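Local coordinates for activator of Hsp90 ATPase homologue 1/2-like C-terminal domain-containing protein (Rhodobacter sphaeroides, PDB 3PU2) that is of unknown function but belongs to the AHA1 family, whose helix-grip fold is consistent with holding an apolar ligand or partner between sheet and long helix, at residues R148-D151 against V152-A155; A36-P39 against A40-F43; F21-T24 against P25-W29; L111-G115 against G116-A120; A136-M139 against A140-M143. All blocks are in the same frame, centred on the assembly; numbering follows the deposited sequence. Where two conformers were deposited one is given.

Contact 1: residues R148-D151 against V152-A155; sequences RHLD and VMLA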
# COMPACT_ATOMS: atom_id res chain seq x y z
N ARG A 148 -5.91 -9.59 2.70
CA ARG A 148 -6.84 -10.70 2.69
C ARG A 148 -7.74 -10.50 1.46
O ARG A 148 -8.01 -11.43 0.72
CB ARG A 148 -7.66 -10.73 3.97
CG ARG A 148 -8.29 -12.07 4.28
CD ARG A 148 -8.81 -12.13 5.71
NE ARG A 148 -7.73 -12.10 6.71
CZ ARG A 148 -7.37 -11.02 7.39
NH1 ARG A 148 -8.00 -9.87 7.20
NH2 ARG A 148 -6.39 -11.10 8.28
N HIS A 149 -8.19 -9.27 1.26
CA HIS A 149 -9.02 -8.95 0.10
C HIS A 149 -8.28 -9.31 -1.17
O HIS A 149 -8.85 -9.88 -2.10
CB HIS A 149 -9.32 -7.46 0.07
CG HIS A 149 -10.21 -6.99 1.17
ND1 HIS A 149 -10.21 -5.69 1.61
CD2 HIS A 149 -11.15 -7.64 1.89
CE1 HIS A 149 -11.12 -5.55 2.56
NE2 HIS A 149 -11.71 -6.72 2.75
N LEU A 150 -7.00 -8.94 -1.21
CA LEU A 150 -6.14 -9.17 -2.36
C LEU A 150 -5.99 -10.66 -2.63
O LEU A 150 -5.95 -11.09 -3.79
CB LEU A 150 -4.77 -8.52 -2.14
CG LEU A 150 -3.77 -8.60 -3.30
CD1 LEU A 150 -4.45 -8.24 -4.62
CD2 LEU A 150 -2.59 -7.67 -3.01
N ASP A 151 -5.91 -11.45 -1.56
CA ASP A 151 -5.79 -12.89 -1.71
C ASP A 151 -6.98 -13.43 -2.51
O ASP A 151 -6.80 -14.14 -3.50
CB ASP A 151 -5.73 -13.59 -0.35
CG ASP A 151 -4.33 -13.65 0.23
OD1 ASP A 151 -3.36 -13.73 -0.55
OD2 ASP A 151 -4.20 -13.65 1.48
N VAL A 152 -8.18 -13.09 -2.06
CA VAL A 152 -9.42 -13.54 -2.70
C VAL A 152 -9.53 -13.14 -4.17
O VAL A 152 -10.08 -13.88 -4.99
CB VAL A 152 -10.67 -12.99 -1.96
CG1 VAL A 152 -11.94 -13.56 -2.56
CG2 VAL A 152 -10.59 -13.36 -0.49
N MSE A 153 -9.02 -11.95 -4.49
CA MSE A 153 -9.08 -11.46 -5.85
C MSE A 153 -8.10 -12.22 -6.72
O MSE A 153 -8.44 -12.62 -7.84
CB MSE A 153 -8.78 -9.96 -5.87
CG MSE A 153 -9.07 -9.30 -7.19
SE MSE A 153 -8.06 -7.67 -7.36
CE MSE A 153 -6.40 -8.46 -7.93
N LEU A 154 -6.88 -12.42 -6.23
CA LEU A 154 -5.88 -13.15 -6.99
C LEU A 154 -6.42 -14.54 -7.34
O LEU A 154 -6.41 -14.95 -8.50
CB LEU A 154 -4.57 -13.26 -6.19
CG LEU A 154 -3.80 -11.94 -6.17
CD1 LEU A 154 -2.56 -12.07 -5.32
CD2 LEU A 154 -3.43 -11.55 -7.61
N ALA A 155 -6.93 -15.24 -6.33
CA ALA A 155 -7.50 -16.58 -6.48
C ALA A 155 -8.68 -16.63 -7.45
O ALA A 155 -8.81 -17.58 -8.22
CB ALA A 155 -7.92 -17.12 -5.12
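Four backbone hydrogen bonds join Arg148-Asp151 to Val152-Ala155, each from the N-H of a residue to the carbonyl four places earlier. Val152 N gives to Arg148 O at 3.2 Å, and Met153 N gives to His149 O less directly, with an N-H...O angle of 147°. Leu154 N to Leu150 O is the shortest of the four at 2.9 Å. Ala155 N meets Asp151 O almost head-on, its N-H...O angle being 174°.

Between side chains the contact is apolar and centres on Leu150. Its CG stands anti to the backbone N (chi1 -177°), and from there CD1 reaches forward along the helix and touches two neighbours. One is the selenomethionine Met153, whose CE lies 3.8 Å from Leu150 CD1 because the end of its chain bends back at chi3. The other is Leu154, with its CG 4.1 Å from the same methyl. This is the inward side of the long C-terminal helix 139-156, which the antiparallel sheet grips in the SRPBCC fold: Leu150 also rests on Phe21, Leu28 and Trp41, so a branched aliphatic residue suits the place. Val152, facing outward, instead lays CG2 beside Arg148 O at 3.4 Å.

The polar side chains turn away to partners elsewhere. Asp151 OD2 makes a salt bridge with Arg19 of strand 14-21. His149 bonds through ND1 to Trp41 O while its ring stacks with that of Phe43, a double hold for which an imidazole, both flat and polar, is well fitted.

Contact 2: residues A36-P39 against A40-F43; sequences ALLP and AWLF
Leu38 O is gripped by two N-H groups as the chain turns after helix 25-33. Leu42 N gives the sounder bond, 3.0 Å to Leu38 O, and Trp41 N adds a weak one. One residue earlier, Leu37 O takes Ala40 N at 3.1 Å, the donor standing well above the carbonyl plane. Leu42 forms the centre of an inverse gamma turn, closed from Phe43 N to Trp41 O.

Trp41 folds its indole back over this turn. Its CG sits between the backbone N and the carbonyl carbon (chi1 68°), which brings Leu38 O over one face of the ring and Leu37 O to its edge, beside CD1. Trp41 CZ2 packs 3.7 Å from Leu38 CD2, a methyl that also meets Leu42 CD2. NE1 is satisfied by Ala31 O of the preceding helix. Were Trp41 an alanine, Ala31 O would probably be left without this donor and a gap would open beside Leu38 and Leu150.

With Leu37 O, Leu38 O and Trp41 O accepting N-H groups, Leu38 and Leu42 turned mainly to strands 49-54 and 61-67 and the indole to helix 139-156, this irregular loop can pack against the core without regular secondary structure.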
# COMPACT_ATOMS: atom_id res chain seq x y z
N ALA A 36 -7.67 0.08 -12.07
CA ALA A 36 -8.88 -0.73 -12.23
C ALA A 36 -8.94 -1.90 -11.24
O ALA A 36 -10.01 -2.46 -11.01
CB ALA A 36 -8.97 -1.25 -13.66
N LEU A 37 -7.79 -2.27 -10.67
CA LEU A 37 -7.72 -3.38 -9.73
C LEU A 37 -7.58 -2.95 -8.27
O LEU A 37 -8.06 -3.63 -7.36
CB LEU A 37 -6.56 -4.30 -10.12
CG LEU A 37 -6.83 -5.43 -11.12
CD1 LEU A 37 -7.52 -4.90 -12.35
CD2 LEU A 37 -5.51 -6.09 -11.51
N LEU A 38 -6.93 -1.82 -8.02
CA LEU A 38 -6.74 -1.34 -6.65
C LEU A 38 -8.02 -1.18 -5.84
O LEU A 38 -8.03 -1.46 -4.65
CB LEU A 38 -6.00 -0.01 -6.65
CG LEU A 38 -4.48 -0.06 -6.78
CD1 LEU A 38 -4.01 1.34 -7.08
CD2 LEU A 38 -3.83 -0.59 -5.51
N PRO A 39 -9.10 -0.68 -6.46
CA PRO A 39 -10.36 -0.50 -5.73
C PRO A 39 -10.99 -1.80 -5.23
O PRO A 39 -11.70 -1.81 -4.23
CB PRO A 39 -11.26 0.19 -6.77
CG PRO A 39 -10.28 0.97 -7.58
CD PRO A 39 -9.17 -0.03 -7.78
N ALA A 40 -10.71 -2.88 -5.95
CA ALA A 40 -11.25 -4.18 -5.61
C ALA A 40 -10.63 -4.89 -4.41
O ALA A 40 -11.01 -6.02 -4.09
CB ALA A 40 -11.20 -5.08 -6.83
N TRP A 41 -9.67 -4.25 -3.74
CA TRP A 41 -9.06 -4.87 -2.56
C TRP A 41 -8.52 -3.89 -1.53
O TRP A 41 -8.66 -4.11 -0.33
CB TRP A 41 -7.93 -5.82 -2.96
CG TRP A 41 -6.73 -5.17 -3.54
CD1 TRP A 41 -6.52 -4.85 -4.86
CD2 TRP A 41 -5.56 -4.74 -2.83
NE1 TRP A 41 -5.28 -4.26 -5.01
CE2 TRP A 41 -4.68 -4.18 -3.78
CE3 TRP A 41 -5.18 -4.78 -1.49
CZ2 TRP A 41 -3.43 -3.66 -3.42
CZ3 TRP A 41 -3.92 -4.26 -1.14
CH2 TRP A 41 -3.07 -3.70 -2.11
N LEU A 42 -7.90 -2.81 -2.00
CA LEU A 42 -7.32 -1.81 -1.10
C LEU A 42 -8.34 -0.81 -0.54
O LEU A 42 -8.41 0.34 -0.96
CB LEU A 42 -6.21 -1.06 -1.81
CG LEU A 42 -5.53 0.03 -0.99
CD1 LEU A 42 -4.98 -0.55 0.31
CD2 LEU A 42 -4.42 0.64 -1.83
N PHE A 43 -9.11 -1.27 0.44
CA PHE A 43 -10.12 -0.46 1.09
C PHE A 43 -10.39 -1.07 2.46
O PHE A 43 -10.10 -2.24 2.70
CB PHE A 43 -11.39 -0.48 0.27
CG PHE A 43 -12.03 -1.82 0.18
CD1 PHE A 43 -13.01 -2.21 1.09
CD2 PHE A 43 -11.65 -2.71 -0.82
CE1 PHE A 43 -13.60 -3.48 1.01
CE2 PHE A 43 -12.24 -4.00 -0.91
CZ PHE A 43 -13.22 -4.37 0.01

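Contact 3: residues F21-T24 against P25-W29; sequences FAAT and PEQLW
Thr24 and Gln27 meet in a helix-start contact, at the point where strand 14-21 gives way to helix 25-33 with hardly any loop between. Thr24 is the N-cap, and its carbonyl receives two of the first helical N-H groups: Leu28 N at 3.1 Å from Thr24 O, and Gln27 N from above the carbonyl plane. Pro25 fits the first turn because it has no N-H to leave unpaired.

The side chains complete a capping box. Gln27 stretches beyond CG to bring OE1 back to Thr24 N at 2.9 Å, while Gln27 N gives a weak, long bond to Thr24 OG1. That hydroxyl stands between the backbone N and the carbonyl carbon (chi1 72°); from there it also gives a weak bond to Glu26 OE1, 3.3 Å from Thr24 OG1. The acidic group of Glu26 is likely to be favoured here by the positive end of the helix. Ala23 CB lies beside Gln27 OE1, a place where a small methyl fits.

Inside, Leu28 crosses Phe21 at about a right angle. Its CD1 lies over one face of the phenyl ring, toward the rim, and its CD2 is 3.7 Å from Phe21 CD2. Tyr147 of the long C-terminal helix meets the same phenylalanine ring edge-to-face.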
# COMPACT_ATOMS: atom_id res chain seq x y z
N PHE A 21 2.25 -13.86 -1.21
CA PHE A 21 1.10 -13.79 -2.09
C PHE A 21 1.26 -14.89 -3.14
O PHE A 21 2.34 -15.06 -3.71
CB PHE A 21 1.04 -12.42 -2.80
CG PHE A 21 0.47 -11.31 -1.95
CD1 PHE A 21 -0.89 -11.25 -1.66
CD2 PHE A 21 1.30 -10.34 -1.41
CE1 PHE A 21 -1.41 -10.24 -0.85
CE2 PHE A 21 0.79 -9.33 -0.60
CZ PHE A 21 -0.57 -9.28 -0.32
N ALA A 22 0.18 -15.62 -3.39
CA ALA A 22 0.20 -16.70 -4.36
C ALA A 22 -0.02 -16.19 -5.78
O ALA A 22 -1.12 -16.32 -6.32
CB ALA A 22 -0.86 -17.74 -4.00
N ALA A 23 1.02 -15.62 -6.38
CA ALA A 23 0.92 -15.11 -7.74
C ALA A 23 2.28 -14.65 -8.25
O ALA A 23 3.17 -14.33 -7.47
CB ALA A 23 -0.07 -13.96 -7.80
N THR A 24 2.45 -14.61 -9.57
CA THR A 24 3.72 -14.19 -10.14
C THR A 24 3.85 -12.68 -9.94
O THR A 24 2.87 -11.95 -10.08
CB THR A 24 3.80 -14.49 -11.64
OG1 THR A 24 2.94 -13.59 -12.35
CG2 THR A 24 3.36 -15.91 -11.92
N PRO A 25 5.06 -12.20 -9.63
CA PRO A 25 5.26 -10.77 -9.42
C PRO A 25 4.63 -9.88 -10.50
O PRO A 25 4.29 -8.73 -10.24
CB PRO A 25 6.78 -10.64 -9.33
CG PRO A 25 7.28 -11.84 -10.07
CD PRO A 25 6.34 -12.92 -9.63
N GLU A 26 4.48 -10.42 -11.70
CA GLU A 26 3.89 -9.66 -12.80
C GLU A 26 2.42 -9.40 -12.54
O GLU A 26 1.86 -8.39 -12.97
CB GLU A 26 4.03 -10.43 -14.12
CG GLU A 26 5.44 -10.59 -14.67
CD GLU A 26 6.37 -11.36 -13.74
OE1 GLU A 26 5.88 -12.18 -12.93
OE2 GLU A 26 7.60 -11.17 -13.84
N GLN A 27 1.78 -10.33 -11.83
CA GLN A 27 0.37 -10.20 -11.53
C GLN A 27 0.20 -9.35 -10.29
O GLN A 27 -0.73 -8.57 -10.19
CB GLN A 27 -0.25 -11.57 -11.26
CG GLN A 27 -0.10 -12.56 -12.38
CD GLN A 27 -0.59 -13.93 -11.98
OE1 GLN A 27 -0.10 -14.50 -11.00
NE2 GLN A 27 -1.55 -14.47 -12.72
N LEU A 28 1.12 -9.52 -9.35
CA LEU A 28 1.03 -8.75 -8.13
C LEU A 28 1.26 -7.27 -8.41
O LEU A 28 0.59 -6.41 -7.83
CB LEU A 28 2.05 -9.26 -7.12
CG LEU A 28 1.75 -8.75 -5.71
CD1 LEU A 28 0.30 -9.06 -5.39
CD2 LEU A 28 2.67 -9.41 -4.69
N TRP A 29 2.20 -6.97 -9.31
CA TRP A 29 2.49 -5.59 -9.67
C TRP A 29 1.26 -4.96 -10.34
O TRP A 29 0.98 -3.78 -10.13
CB TRP A 29 3.71 -5.53 -10.61
CG TRP A 29 4.04 -4.17 -11.19
CD1 TRP A 29 3.47 -3.57 -12.28
CD2 TRP A 29 4.97 -3.23 -10.66
NE1 TRP A 29 3.99 -2.31 -12.47
CE2 TRP A 29 4.92 -2.07 -11.49
CE3 TRP A 29 5.85 -3.24 -9.58
CZ2 TRP A 29 5.70 -0.95 -11.26
CZ3 TRP A 29 6.63 -2.12 -9.34
CH2 TRP A 29 6.56 -0.99 -10.18

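Contact 4: residues L111-G115 against G116-A120; sequences LPVEG and GTELA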
# COMPACT_ATOMS: atom_id res chain seq x y z
N LEU A 111 10.01 -9.64 -4.50
CA LEU A 111 10.99 -10.68 -4.80
C LEU A 111 10.32 -12.05 -4.85
O LEU A 111 9.59 -12.42 -3.94
CB LEU A 111 12.11 -10.70 -3.76
CG LEU A 111 11.70 -10.66 -2.28
CD1 LEU A 111 12.71 -11.40 -1.44
CD2 LEU A 111 11.57 -9.21 -1.84
N PRO A 112 10.57 -12.82 -5.92
CA PRO A 112 9.98 -14.15 -6.06
C PRO A 112 10.46 -15.08 -4.96
O PRO A 112 11.65 -15.16 -4.69
CB PRO A 112 10.45 -14.60 -7.44
CG PRO A 112 10.60 -13.32 -8.18
CD PRO A 112 11.28 -12.44 -7.16
N VAL A 113 9.52 -15.77 -4.33
CA VAL A 113 9.81 -16.72 -3.26
C VAL A 113 9.09 -17.99 -3.66
O VAL A 113 8.22 -17.96 -4.53
CB VAL A 113 9.28 -16.22 -1.90
CG1 VAL A 113 9.36 -17.32 -0.85
CG2 VAL A 113 10.09 -15.03 -1.45
N GLU A 114 9.45 -19.13 -3.07
CA GLU A 114 8.78 -20.37 -3.43
C GLU A 114 7.34 -20.29 -2.96
O GLU A 114 7.08 -20.01 -1.79
CB GLU A 114 9.47 -21.57 -2.79
CG GLU A 114 9.15 -22.87 -3.49
CD GLU A 114 8.85 -24.01 -2.53
OE1 GLU A 114 7.86 -23.91 -1.78
OE2 GLU A 114 9.62 -25.00 -2.53
N GLY A 115 6.41 -20.53 -3.88
CA GLY A 115 5.00 -20.46 -3.55
C GLY A 115 4.31 -19.36 -4.33
O GLY A 115 3.15 -19.51 -4.73
N GLY A 116 5.04 -18.27 -4.56
CA GLY A 116 4.51 -17.13 -5.30
C GLY A 116 5.47 -15.97 -5.13
O GLY A 116 6.63 -16.05 -5.54
N THR A 117 4.99 -14.88 -4.53
CA THR A 117 5.75 -13.63 -4.42
C THR A 117 5.73 -13.14 -2.97
O THR A 117 4.81 -13.44 -2.22
CB THR A 117 5.13 -12.50 -5.31
OG1 THR A 117 5.18 -12.89 -6.69
CG2 THR A 117 5.90 -11.20 -5.14
N GLU A 118 6.76 -12.41 -2.57
CA GLU A 118 6.79 -11.85 -1.24
C GLU A 118 6.83 -10.34 -1.41
O GLU A 118 7.67 -9.82 -2.14
CB GLU A 118 8.02 -12.29 -0.45
CG GLU A 118 8.18 -11.52 0.85
CD GLU A 118 9.36 -11.99 1.67
OE1 GLU A 118 10.31 -12.54 1.07
OE2 GLU A 118 9.35 -11.78 2.91
N LEU A 119 5.91 -9.64 -0.75
CA LEU A 119 5.87 -8.19 -0.83
C LEU A 119 6.50 -7.59 0.40
O LEU A 119 6.02 -7.80 1.52
CB LEU A 119 4.43 -7.68 -0.95
CG LEU A 119 4.23 -6.15 -0.89
CD1 LEU A 119 4.94 -5.50 -2.06
CD2 LEU A 119 2.76 -5.81 -0.95
N ALA A 120 7.60 -6.87 0.20
CA ALA A 120 8.29 -6.19 1.29
C ALA A 120 7.92 -4.72 1.16
O ALA A 120 8.11 -4.11 0.09
CB ALA A 120 9.78 -6.39 1.17
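Strands 111-113 and 116-120 run antiparallel with a marked twist, their N-to-C directions 133° apart and their axes approaching to 4.5 Å. Leu111 and Glu118 form a hydrogen-bonded pair in which Glu118 N gives to Leu111 O at 3.1 Å, the return bond from Leu111 N to Glu118 O being weak. Pro112 faces Thr117 in a non-hydrogen-bonded pair, a place where a proline forfeits no bond to this partner strand. Val113 and Gly116 close the end with two bonds, Val113 N to Gly116 O at 3.1 Å and Gly116 N to Val113 O at 3.2 Å.

This is a beta hairpin with a two-residue turn, Glu114-Gly115. Gly115 has a positive phi (117°) at which a side chain would press on the preceding carbonyl, and a CB on Gly116 would collide with Gly115 O.

Leu111, Val113 and Glu118 share one face of the sheet. With chi1 near 170° the Glu118 chain leaves on the side away from its own N and runs extended alongside Leu111, with OE1 3.7 Å from Leu111 CD1. Val113 CG2 lies across the root of the glutamate, 3.6 Å from Glu118 CB, while the carboxylate beyond has a weak, long ion pair with Arg18. Thr117, on the other face, bonds through OG1 to Ala23 O.

Contact 5: residues A136-M139 against A140-M143; sequences ASAM and ATEM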
# COMPACT_ATOMS: atom_id res chain seq x y z
N ALA A 136 0.23 3.35 16.63
CA ALA A 136 -0.93 3.24 17.51
C ALA A 136 -2.24 3.27 16.71
O ALA A 136 -3.31 3.55 17.26
CB ALA A 136 -0.91 4.38 18.52
N SER A 137 -2.14 2.99 15.41
CA SER A 137 -3.29 2.96 14.50
C SER A 137 -3.48 1.57 13.95
O SER A 137 -2.51 0.90 13.62
CB SER A 137 -3.07 3.90 13.31
OG SER A 137 -3.62 5.19 13.55
N ALA A 138 -4.73 1.14 13.84
CA ALA A 138 -5.03 -0.19 13.31
C ALA A 138 -4.67 -0.20 11.83
O ALA A 138 -5.39 -0.78 11.01
CB ALA A 138 -6.50 -0.53 13.50
N MSE A 139 -3.57 0.45 11.51
CA MSE A 139 -3.06 0.51 10.15
C MSE A 139 -2.51 -0.86 9.77
O MSE A 139 -2.69 -1.31 8.64
CB MSE A 139 -1.96 1.57 10.08
CG MSE A 139 -1.27 1.66 8.73
SE MSE A 139 0.48 0.84 8.78
CE MSE A 139 1.54 2.42 9.00
N ALA A 140 -1.84 -1.51 10.72
CA ALA A 140 -1.28 -2.84 10.48
C ALA A 140 -2.43 -3.83 10.29
O ALA A 140 -2.36 -4.77 9.49
CB ALA A 140 -0.41 -3.27 11.65
N THR A 141 -3.50 -3.54 11.00
CA THR A 141 -4.67 -4.35 11.03
C THR A 141 -5.45 -4.19 9.78
O THR A 141 -5.95 -5.12 9.20
CB THR A 141 -5.54 -3.91 12.16
OG1 THR A 141 -5.38 -4.81 13.24
CG2 THR A 141 -6.96 -3.92 11.75
N GLU A 142 -5.57 -2.96 9.37
CA GLU A 142 -6.34 -2.66 8.22
C GLU A 142 -5.61 -3.07 7.01
O GLU A 142 -6.19 -3.29 5.99
CB GLU A 142 -6.57 -1.20 8.19
CG GLU A 142 -7.54 -0.78 9.15
CD GLU A 142 -7.90 0.61 8.93
OE1 GLU A 142 -7.81 1.04 7.80
OE2 GLU A 142 -8.26 1.31 9.88
N MSE A 143 -4.31 -3.14 7.12
CA MSE A 143 -3.54 -3.44 5.97
C MSE A 143 -3.41 -4.92 5.75
O MSE A 143 -3.13 -5.34 4.66
CB MSE A 143 -2.20 -2.73 6.07
CG MSE A 143 -1.35 -2.76 4.81
SE MSE A 143 -1.66 -1.47 3.63
CE MSE A 143 -2.23 -2.41 2.28
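Ser137 is the last loop residue before the N-cap of helix 139-156, and its O lies 3.8 Å from Ala140 N as the chain turns into the long helix of the helix-grip fold. Ala138 is the N-cap itself. Without a side-chain acceptor it cannot cap as serine or aspartate would; its methyl instead packs on Thr141, CB to CB at 3.8 Å, with Thr141 CG2 beside it. Ala138 O accepts from Glu142 N, but the position of that carbonyl oxygen is less sure, so the exact length should carry little weight.

The Glu142 chain leans toward the helix start, though its exact placing is doubtful. An acidic residue near the start of the helix is likely to be stabilised by the positive helix end. A lysine in place of Glu142 brings a positive charge and would probably sit badly there, leaving that end without its negative neighbour.

Met139 O accepts a weak bond from Met143 N, doubtful in detail because Met143 was modelled in two conformers. Met139, a selenomethionine, starts away from 140-143 and bends twice, bringing its side chain onto Leu15 and Phe17 of strand 14-21 and onto Tyr125, with Met139 SE 3.8 Å from Ala140 N.

How the contacts relate
From the N terminus the contacts come in the order 3, 2, 4, 5, 1, in series, so none nests in or crosses another. Contact 3 closes the passage from strand 14-21 into helix 25-33, and contact 2 the loop after that helix. Contact 4 turns the hairpin whose return strand pairs with strand 14-21: Thr117 O receives Phe21 N at 2.8 Å, tying contacts 3 and 4. Contact 5 opens helix 139-156 and contact 1 lies near its end, their centres about 19 Å apart. Along that helix, Leu150 N lies 3.7 Å from Trp41 CB of contact 2, and Leu154 CD1 meets Ala23 CB of contact 3 at 4.0 Å.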